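Local coordinates for protein aldolase (Escherichia coli, PDB 6VOP) that is of unknown function but has the fold of the class II aldolase and adducin N-terminal domain family, at residues Met128-Val133 against Asn157-Leu162; Met15-Ser20 against Ser173-Ala178. The protein carries 2 engineered substitutions. One frame throughout, in Å; residues are numbered along the deposited sequence.

Contact 1 of 2, residues Met128-Val133 against Asn157-Leu162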
# COMPACT_ATOMS: atom_id res chain seq x y z
N MET A 128 -12.50 -12.08 19.42
CA MET A 128 -13.00 -11.17 20.46
C MET A 128 -14.07 -10.25 19.91
O MET A 128 -15.12 -10.05 20.55
CB MET A 128 -11.84 -10.36 21.03
CG MET A 128 -10.93 -11.12 21.97
SD MET A 128 -9.51 -10.14 22.47
CE MET A 128 -10.31 -8.76 23.28
N ARG A 129 -13.84 -9.66 18.74
CA ARG A 129 -14.73 -8.64 18.19
C ARG A 129 -15.92 -9.23 17.44
O ARG A 129 -17.05 -8.77 17.60
CB ARG A 129 -13.94 -7.70 17.28
CG ARG A 129 -12.67 -7.14 17.90
CD ARG A 129 -11.87 -6.33 16.88
NE ARG A 129 -12.53 -5.07 16.56
CZ ARG A 129 -12.32 -3.93 17.22
NH1 ARG A 129 -11.47 -3.90 18.23
NH2 ARG A 129 -12.97 -2.83 16.87
N MET A 130 -15.69 -10.25 16.61
CA MET A 130 -16.72 -10.80 15.74
C MET A 130 -17.13 -12.22 16.08
O MET A 130 -18.32 -12.54 16.07
CB MET A 130 -16.26 -10.75 14.27
CG MET A 130 -16.30 -9.37 13.64
SD MET A 130 -15.09 -9.19 12.32
CE MET A 130 -13.58 -8.97 13.27
N GLY A 131 -16.18 -13.10 16.37
CA GLY A 131 -16.48 -14.50 16.67
C GLY A 131 -16.44 -15.37 15.41
O GLY A 131 -15.38 -15.55 14.82
N ASN A 132 -17.60 -15.89 15.02
CA ASN A 132 -17.69 -16.75 13.85
C ASN A 132 -17.96 -15.92 12.60
O ASN A 132 -18.80 -15.01 12.62
CB ASN A 132 -18.79 -17.79 14.03
CG ASN A 132 -18.51 -18.74 15.17
OD1 ASN A 132 -17.36 -18.94 15.55
ND2 ASN A 132 -19.56 -19.33 15.72
N VAL A 133 -17.25 -16.25 11.53
CA VAL A 133 -17.48 -15.62 10.23
C VAL A 133 -18.05 -16.67 9.29
O VAL A 133 -17.29 -17.38 8.62
CB VAL A 133 -16.20 -15.00 9.67
CG1 VAL A 133 -16.50 -14.21 8.40
CG2 VAL A 133 -15.54 -14.11 10.71
N ASN A 157 -24.50 -13.42 14.35
CA ASN A 157 -23.22 -13.16 13.72
C ASN A 157 -23.16 -11.69 13.32
O ASN A 157 -24.18 -11.10 12.94
CB ASN A 157 -22.98 -14.04 12.49
CG ASN A 157 -23.07 -15.52 12.80
OD1 ASN A 157 -22.22 -16.07 13.51
ND2 ASN A 157 -24.10 -16.18 12.28
N GLN A 158 -21.97 -11.11 13.41
CA GLN A 158 -21.75 -9.73 12.99
C GLN A 158 -20.80 -9.60 11.81
O GLN A 158 -20.54 -8.47 11.37
CB GLN A 158 -21.25 -8.89 14.17
CG GLN A 158 -20.28 -9.61 15.10
CD GLN A 158 -20.03 -8.84 16.38
OE1 GLN A 158 -20.07 -9.40 17.47
NE2 GLN A 158 -19.76 -7.54 16.24
N ALA A 159 -20.27 -10.70 11.29
CA ALA A 159 -19.45 -10.67 10.10
C ALA A 159 -19.81 -11.86 9.22
O ALA A 159 -20.20 -12.92 9.72
CB ALA A 159 -17.95 -10.69 10.43
N PHE A 160 -19.68 -11.68 7.91
CA PHE A 160 -20.05 -12.69 6.94
C PHE A 160 -19.12 -12.61 5.74
O PHE A 160 -18.68 -11.52 5.36
CB PHE A 160 -21.51 -12.53 6.48
CG PHE A 160 -22.48 -12.25 7.59
CD1 PHE A 160 -23.11 -13.29 8.25
CD2 PHE A 160 -22.75 -10.95 7.98
CE1 PHE A 160 -24.00 -13.04 9.27
CE2 PHE A 160 -23.64 -10.70 9.01
CZ PHE A 160 -24.26 -11.74 9.66
N LEU A 161 -18.84 -13.76 5.15
CA LEU A 161 -17.99 -13.84 3.96
C LEU A 161 -18.82 -14.40 2.81
O LEU A 161 -19.19 -15.58 2.83
CB LEU A 161 -16.75 -14.69 4.21
CG LEU A 161 -15.70 -14.60 3.10
CD1 LEU A 161 -15.20 -13.18 2.94
CD2 LEU A 161 -14.55 -15.55 3.38
N LEU A 162 -19.11 -13.57 1.82
CA LEU A 162 -19.87 -13.97 0.65
C LEU A 162 -18.92 -14.58 -0.37
O LEU A 162 -17.95 -13.93 -0.79
CB LEU A 162 -20.62 -12.78 0.04
CG LEU A 162 -21.96 -12.37 0.66
CD1 LEU A 162 -21.80 -11.97 2.11
CD2 LEU A 162 -22.57 -11.23 -0.15
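Val133 and Met130 pack on Ala159 where the turn after helix 125-129 meets the start of strand 159-162. The contact lies beside a beta-alpha-beta crossover: the chain goes on from Val133 through strand 135-136 and helix 144-153, then returns as strand 159-162, parallel to 135-136. Apolar packing dominates and illustrates how one methyl can serve two partners. The CB of Ala159 receives Met130 SD at 3.7 Å and Val133 CG2 at 4.2 Å. Val133 CG1, anti to the backbone N (chi1 -173°), reaches further along the strand, 4.2 Å from Leu161 CB. The polar groups come close without bonding. Gln158 takes the crowded first torsion (chi1 37°), which places its CG 3.7 Å from Met130 O. Beyond it, Gln158 OE1 and Arg129 O, 3.1 Å apart, are both acceptors, and the angle at NE2 is poor for a bond to the same oxygen. The side chain of Arg129 leads away from the strand, its NE hydrogen-bonded to Asn180 OD1 on helix 174-194. Backbone pairing between the two chain parts begins only past Val133, where Leu161 bonds with Pro134 and Val136. At the outer side, Asn157 gives its ND2 to Leu153 O and rests its OD1 3.9 Å from Asn132 CB.

Contact 2 of 2, residues Met15-Ser20 against Ser173-Ala178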
# COMPACT_ATOMS: atom_id res chain seq x y z
N MET A 15 -19.44 9.17 7.53
CA MET A 15 -19.50 8.16 6.48
C MET A 15 -18.62 8.54 5.31
O MET A 15 -17.85 7.70 4.80
CB MET A 15 -20.95 7.96 6.03
CG MET A 15 -21.10 7.19 4.73
SD MET A 15 -22.77 6.54 4.55
CE MET A 15 -22.78 5.33 5.86
N THR A 16 -18.70 9.79 4.86
CA THR A 16 -17.81 10.28 3.82
C THR A 16 -16.35 10.13 4.23
O THR A 16 -15.51 9.69 3.43
CB THR A 16 -18.12 11.75 3.51
OG1 THR A 16 -19.47 11.85 3.02
CG2 THR A 16 -17.17 12.30 2.47
N ARG A 17 -16.02 10.49 5.47
CA ARG A 17 -14.64 10.41 5.93
C ARG A 17 -14.15 8.97 5.99
O ARG A 17 -13.06 8.65 5.50
CB ARG A 17 -14.52 11.09 7.31
CG ARG A 17 -13.09 11.25 7.81
CD ARG A 17 -12.80 10.31 8.97
NE ARG A 17 -13.70 10.53 10.09
CZ ARG A 17 -13.73 9.77 11.19
NH1 ARG A 17 -12.90 8.74 11.30
NH2 ARG A 17 -14.58 10.05 12.16
N ILE A 18 -14.96 8.08 6.57
CA ILE A 18 -14.57 6.68 6.68
C ILE A 18 -14.48 6.04 5.30
O ILE A 18 -13.58 5.22 5.04
CB ILE A 18 -15.56 5.93 7.60
CG1 ILE A 18 -15.31 6.31 9.06
CG2 ILE A 18 -15.45 4.43 7.41
CD1 ILE A 18 -16.07 5.46 10.05
N ALA A 19 -15.39 6.40 4.39
CA ALA A 19 -15.35 5.85 3.04
C ALA A 19 -14.05 6.24 2.34
O ALA A 19 -13.41 5.40 1.69
CB ALA A 19 -16.56 6.32 2.24
N SER A 20 -13.66 7.51 2.45
CA SER A 20 -12.43 7.96 1.82
C SER A 20 -11.22 7.22 2.38
O SER A 20 -10.30 6.85 1.64
CB SER A 20 -12.27 9.47 2.01
OG SER A 20 -10.99 9.91 1.61
N SER A 173 -21.76 0.60 15.63
CA SER A 173 -21.50 1.94 15.13
C SER A 173 -20.67 1.80 13.86
O SER A 173 -20.05 0.76 13.63
CB SER A 173 -20.76 2.80 16.17
OG SER A 173 -19.41 2.41 16.31
N LEU A 174 -20.69 2.85 13.04
CA LEU A 174 -19.93 2.80 11.79
C LEU A 174 -18.44 2.63 12.06
O LEU A 174 -17.76 1.87 11.35
CB LEU A 174 -20.18 4.06 10.96
CG LEU A 174 -19.53 4.04 9.57
CD1 LEU A 174 -19.95 2.81 8.80
CD2 LEU A 174 -19.87 5.30 8.80
N GLN A 175 -17.92 3.31 13.08
CA GLN A 175 -16.52 3.13 13.44
C GLN A 175 -16.24 1.69 13.87
O GLN A 175 -15.22 1.11 13.50
CB GLN A 175 -16.14 4.11 14.55
CG GLN A 175 -14.64 4.20 14.82
CD GLN A 175 -13.88 4.89 13.70
OE1 GLN A 175 -14.10 6.06 13.41
NE2 GLN A 175 -12.99 4.14 13.05
N GLU A 176 -17.16 1.10 14.64
CA GLU A 176 -16.97 -0.28 15.08
C GLU A 176 -17.00 -1.24 13.90
O GLU A 176 -16.15 -2.13 13.80
CB GLU A 176 -18.03 -0.65 16.11
CG GLU A 176 -17.73 -1.95 16.84
CD GLU A 176 -18.93 -2.48 17.60
OE1 GLU A 176 -19.49 -3.52 17.17
OE2 GLU A 176 -19.30 -1.87 18.61
N ALA A 177 -17.98 -1.08 13.01
CA ALA A 177 -18.05 -1.95 11.84
C ALA A 177 -16.85 -1.76 10.92
O ALA A 177 -16.39 -2.73 10.30
CB ALA A 177 -19.35 -1.70 11.08
N ALA A 178 -16.33 -0.54 10.82
CA ALA A 178 -15.13 -0.31 10.03
C ALA A 178 -13.92 -1.00 10.66
O ALA A 178 -13.15 -1.68 9.97
CB ALA A 178 -14.88 1.18 9.87
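Ile18 meets Leu174, Gln175 and Ala178 between two helices that run nearly parallel, a compact example of helix pairing carried by two branched residues, Ile18 and Leu174. The helical segments 15-20 and 174-178 run 13° apart, with axes 11.2 Å from each other, a separation bridged by side chains. From the CB of Ile18, which is directed at the partner helix, two branches part. CG2 goes to the smaller neighbour and lies 4.1 Å from Ala178 CB. CG1, anti to the carbonyl carbon (chi1 -74°), passes 4.0 Å above the plane of the Arg17 guanidinium, offset toward its rim. The tip, CD1, then meets Leu174 CG at 3.8 Å, the two side chains reaching toward each other tip to tip, and also comes 3.9 Å from Gln175 OE1.

Leu174 carries the contact one turn back: its CD2 lies 3.7 Å from Met15 CA, and the two side chains cross at about a right angle. Both residues also touch Leu37 of strand 33-38, so the helix pair is seated on the central sheet of the AraD-like domain. Ser173 caps this second helix at its N-terminus, its OG accepting from Glu176 N.

Along the outer margin Arg17 and Gln175 cross with their planar groups 22° apart, near Asn55 and Cys52 of the second subunit. Arg17 NH1 stays 3.6 Å from Gln175 OE1. With no hydrogen bond across the segments, the pairing relies on the fit of aliphatic groups, and the polar ends at most add a weak electrostatic attraction.

In the fold
From the N terminus, helix 7-24 supplies the first half of contact 2, and the chain then lays down the sheet strands up to 166-171 before helix 174-194 comes back to close this long loop of 152 residues. Contact 1 closes a much shorter loop within it, 23 residues that hold strand 135-136 and helix 144-153. The two loops therefore nest and do not cross. Contact 2 joins helix 7-24 to helix 174-194 over the middle of the sheet; contact 1 ties the turn after helix 125-129 to strand 159-162, next to the outermost strand at one end of the sheet. Their centres are about 18 Å apart, yet Gln158 packs against Glu176: helix 174-194 forms half of contact 2 and flanks contact 1. Each also reaches the second subunit.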